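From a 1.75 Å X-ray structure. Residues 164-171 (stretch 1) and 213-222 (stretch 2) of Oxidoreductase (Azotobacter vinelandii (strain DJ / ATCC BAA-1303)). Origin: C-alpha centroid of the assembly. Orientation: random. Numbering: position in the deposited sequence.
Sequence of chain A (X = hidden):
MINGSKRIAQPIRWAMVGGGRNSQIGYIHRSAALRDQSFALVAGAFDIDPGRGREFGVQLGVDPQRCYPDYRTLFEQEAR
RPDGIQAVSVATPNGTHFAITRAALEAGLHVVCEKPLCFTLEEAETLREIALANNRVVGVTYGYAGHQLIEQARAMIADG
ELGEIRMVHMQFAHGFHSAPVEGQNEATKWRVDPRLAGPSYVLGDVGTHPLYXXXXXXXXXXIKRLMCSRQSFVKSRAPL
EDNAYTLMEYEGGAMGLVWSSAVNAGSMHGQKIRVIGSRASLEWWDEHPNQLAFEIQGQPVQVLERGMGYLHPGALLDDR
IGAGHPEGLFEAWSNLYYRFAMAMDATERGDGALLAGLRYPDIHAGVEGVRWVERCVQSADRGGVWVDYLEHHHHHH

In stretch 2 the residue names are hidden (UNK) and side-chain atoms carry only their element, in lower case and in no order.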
# COMPACT_ATOMS: atom_id res chain seq x y z
N GLU A 164 14.27 -13.82 -20.03
CA GLU A 164 14.73 -15.13 -19.53
C GLU A 164 14.56 -15.16 -18.01
O GLU A 164 14.91 -14.18 -17.33
CB GLU A 164 16.16 -15.46 -20.00
CG GLU A 164 17.23 -14.51 -19.52
CD GLU A 164 18.59 -14.77 -20.16
OE1 GLU A 164 19.03 -15.94 -20.15
OE2 GLU A 164 19.21 -13.81 -20.66
N ILE A 165 14.00 -16.25 -17.51
CA ILE A 165 13.67 -16.36 -16.06
C ILE A 165 14.97 -16.62 -15.29
O ILE A 165 15.77 -17.48 -15.71
CB ILE A 165 12.60 -17.44 -15.81
CG1 ILE A 165 11.37 -17.24 -16.71
CG2 ILE A 165 12.23 -17.49 -14.34
CD1 ILE A 165 10.72 -15.88 -16.61
N ARG A 166 15.19 -15.85 -14.23
CA ARG A 166 16.43 -15.89 -13.42
C ARG A 166 16.12 -16.41 -12.02
O ARG A 166 16.89 -17.24 -11.52
CB ARG A 166 17.07 -14.50 -13.39
CG ARG A 166 17.63 -14.10 -14.75
CD ARG A 166 18.23 -12.71 -14.82
NE ARG A 166 19.00 -12.54 -16.04
CZ ARG A 166 19.50 -11.39 -16.47
NH1 ARG A 166 19.29 -10.27 -15.81
NH2 ARG A 166 20.21 -11.37 -17.59
N MET A 167 15.07 -15.91 -11.39
CA MET A 167 14.74 -16.29 -10.00
C MET A 167 13.24 -16.48 -9.81
O MET A 167 12.45 -15.76 -10.44
CB MET A 167 15.21 -15.23 -9.00
CG MET A 167 16.67 -15.28 -8.77
SD MET A 167 17.19 -13.66 -8.26
CE MET A 167 17.28 -12.99 -9.91
N VAL A 168 12.92 -17.40 -8.91
CA VAL A 168 11.53 -17.67 -8.44
C VAL A 168 11.56 -17.60 -6.92
O VAL A 168 12.12 -18.52 -6.30
CB VAL A 168 11.03 -19.03 -8.95
CG1 VAL A 168 9.53 -19.16 -8.71
CG2 VAL A 168 11.36 -19.23 -10.43
N HIS A 169 10.99 -16.54 -6.35
CA HIS A 169 10.97 -16.27 -4.89
C HIS A 169 9.57 -16.55 -4.36
O HIS A 169 8.62 -15.86 -4.75
CB HIS A 169 11.45 -14.85 -4.60
CG HIS A 169 12.92 -14.74 -4.72
ND1 HIS A 169 13.65 -13.80 -4.04
CD2 HIS A 169 13.80 -15.50 -5.40
CE1 HIS A 169 14.92 -13.95 -4.34
NE2 HIS A 169 15.05 -14.98 -5.18
N MET A 170 9.47 -17.54 -3.48
CA MET A 170 8.20 -18.07 -2.96
C MET A 170 8.23 -17.98 -1.44
O MET A 170 9.29 -18.25 -0.83
CB MET A 170 8.02 -19.52 -3.39
CG MET A 170 7.73 -19.64 -4.87
SD MET A 170 8.08 -21.27 -5.48
CE MET A 170 9.86 -21.18 -5.71
N GLN A 171 7.10 -17.60 -0.84
CA GLN A 171 6.94 -17.68 0.62
C GLN A 171 5.49 -18.05 0.92
O GLN A 171 4.58 -17.67 0.17
CB GLN A 171 7.40 -16.39 1.30
CG GLN A 171 6.51 -15.18 1.03
CD GLN A 171 6.83 -14.00 1.92
OE1 GLN A 171 7.90 -13.40 1.83
NE2 GLN A 171 5.89 -13.65 2.79
N UNK A 213 2.14 -23.04 -7.35
CA UNK A 213 1.95 -21.84 -8.20
C UNK A 213 3.14 -21.70 -9.16
O UNK A 213 2.90 -21.41 -10.33
c UNK A 213 0.47 -19.29 -5.66
c UNK A 213 1.78 -20.59 -7.34
c UNK A 213 -0.73 -20.84 -7.21
c UNK A 213 0.56 -20.59 -6.43
N UNK A 214 4.38 -21.93 -8.71
CA UNK A 214 5.56 -21.80 -9.61
C UNK A 214 5.50 -22.86 -10.71
O UNK A 214 5.93 -22.57 -11.83
o UNK A 214 7.17 -23.20 -8.50
c UNK A 214 6.87 -21.87 -8.86
N UNK A 215 4.96 -24.05 -10.41
CA UNK A 215 4.85 -25.15 -11.42
C UNK A 215 3.79 -24.79 -12.46
O UNK A 215 3.98 -25.13 -13.64
c UNK A 215 4.55 -26.48 -10.73
o UNK A 215 6.34 -28.60 -8.28
o UNK A 215 4.53 -28.98 -9.50
c UNK A 215 5.69 -26.93 -9.84
c UNK A 215 5.50 -28.27 -9.16
N UNK A 216 2.72 -24.12 -12.07
CA UNK A 216 1.71 -23.63 -13.06
C UNK A 216 2.37 -22.57 -13.95
O UNK A 216 2.14 -22.60 -15.17
c UNK A 216 -0.23 -24.14 -11.52
c UNK A 216 0.44 -23.08 -12.37
c UNK A 216 -0.54 -22.51 -13.39
N UNK A 217 3.12 -21.64 -13.36
CA UNK A 217 3.68 -20.47 -14.09
C UNK A 217 4.86 -20.88 -14.98
O UNK A 217 5.04 -20.25 -16.04
c UNK A 217 4.14 -19.39 -13.11
c UNK A 217 3.02 -18.75 -12.35
c UNK A 217 2.11 -16.93 -10.49
s UNK A 217 3.63 -17.40 -11.32
N UNK A 218 5.63 -21.89 -14.55
CA UNK A 218 6.90 -22.33 -15.18
C UNK A 218 6.84 -23.84 -15.38
O UNK A 218 7.57 -24.60 -14.73
c UNK A 218 8.97 -19.74 -15.17
c UNK A 218 8.87 -20.12 -12.71
c UNK A 218 8.20 -20.41 -14.04
c UNK A 218 8.07 -21.92 -14.27
N UNK A 219 5.91 -24.32 -16.24
CA UNK A 219 5.64 -25.75 -16.36
C UNK A 219 6.83 -26.58 -16.86
O UNK A 219 6.87 -27.77 -16.55
c UNK A 219 5.07 -23.51 -17.12
c UNK A 219 4.59 -24.52 -18.14
c UNK A 219 4.46 -25.80 -17.35
N UNK A 220 7.76 -25.96 -17.60
CA UNK A 220 8.92 -26.66 -18.22
C UNK A 220 10.13 -26.61 -17.28
O UNK A 220 11.13 -27.27 -17.58
c UNK A 220 7.39 -27.47 -20.56
c UNK A 220 8.22 -26.20 -20.64
o UNK A 220 6.15 -27.36 -20.60
o UNK A 220 7.99 -28.57 -20.46
c UNK A 220 9.30 -26.05 -19.58
N UNK A 221 10.04 -25.85 -16.19
CA UNK A 221 11.16 -25.73 -15.22
C UNK A 221 11.31 -27.05 -14.46
O UNK A 221 10.29 -27.67 -14.09
c UNK A 221 12.91 -21.05 -15.80
c UNK A 221 10.97 -24.54 -14.27
c UNK A 221 11.63 -23.30 -14.80
c UNK A 221 12.49 -22.56 -14.00
c UNK A 221 12.05 -21.76 -16.60
c UNK A 221 11.42 -22.89 -16.11
c UNK A 221 13.12 -21.43 -14.50
N UNK A 222 12.56 -27.45 -14.26
CA UNK A 222 12.94 -28.68 -13.54
C UNK A 222 13.97 -28.33 -12.47
O UNK A 222 14.99 -27.71 -12.81
n UNK A 222 10.51 -31.35 -16.15
c UNK A 222 13.53 -29.71 -14.50
c UNK A 222 9.45 -30.68 -16.59
n UNK A 222 8.77 -31.15 -17.62
c UNK A 222 12.56 -30.17 -15.58
n UNK A 222 9.05 -29.56 -16.01
c UNK A 222 11.37 -30.94 -15.04

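Position 213, in a helix that begins earlier in the chain, carries four side-chain carbons forked at the second, and none touches stretch 1. A fork one carbon beyond CB identifies Leu 213. At position 214 a single carbon, packed against Val 168 and Met 170 of the strand, bears one oxygen, the composition of Ser 214. Its CB lies 3.8 Å from Val 168 CG1 and 3.6 Å from Met 170 SD, while its OG is hydrogen-bonded to a residue just outside the stretch. Here Ser 214 CA and Val 168 CA are 7.4 Å apart.

Position 215 has three carbons in a row, the third carrying two oxygens, and does not touch the strand; this carboxylate chain is Glu 215. At position 216 one carbon carries two others, also out of reach, the CB fork of Val 216. Position 217, likewise out of reach of the strand, is an unbranched chain of two carbons, a sulfur and a terminal carbon, hence Met 217; its backbone N donates to Leu 213 O at 3.0 Å.

Position 218 again shows four carbons forked at the second, and the fork meets Ile 165 and Val 168. This is Leu 218: CD1 lies 3.5 Å from Val 168 CG2 and CD2 lies 3.8 Å from Ile 165 CG1. Its N still donates to Ser 214 O at 2.8 Å, but its phi/psi are no longer helical. Three carbons closing onto the backbone N at position 219, remote from the strand, define Pro 219. Position 220 has three carbons ending in two oxygens, equally remote, and is Glu 220; both residues are exposed.

Position 221 has one carbon followed by a six-carbon ring without a hydroxyl, whose far carbon meets Ile 165, therefore Phe 221. Its CZ approaches Ile 165 CB obliquely at 3.6 Å, and its N donates to Leu 218 O at 3.1 Å within a type I turn. Position 222 carries three carbons, a nitrogen and a carbon with two further nitrogens, none touching stretch 1: the guanidinium of Arg 222. Its NH1 donates to Pro 219 O at 2.9 Å and to Phe 221 O at 3.0 Å, tying the guanidinium to the turn's backbone.

The contact works by side-chain packing, with no hydrogen bond between the stretches. Ile 165, Val 168 and Met 170 point toward the helix and turn, where Ser 214 CB packs against Val 168 and Met 170, Leu 218 bridges Ile 165 and Val 168, and Phe 221 adds an apolar contact to Ile 165. The two stretches bury 252 Å² between them, both sides summed.

Stretch 2 (213-222) LSEVMLPEFR
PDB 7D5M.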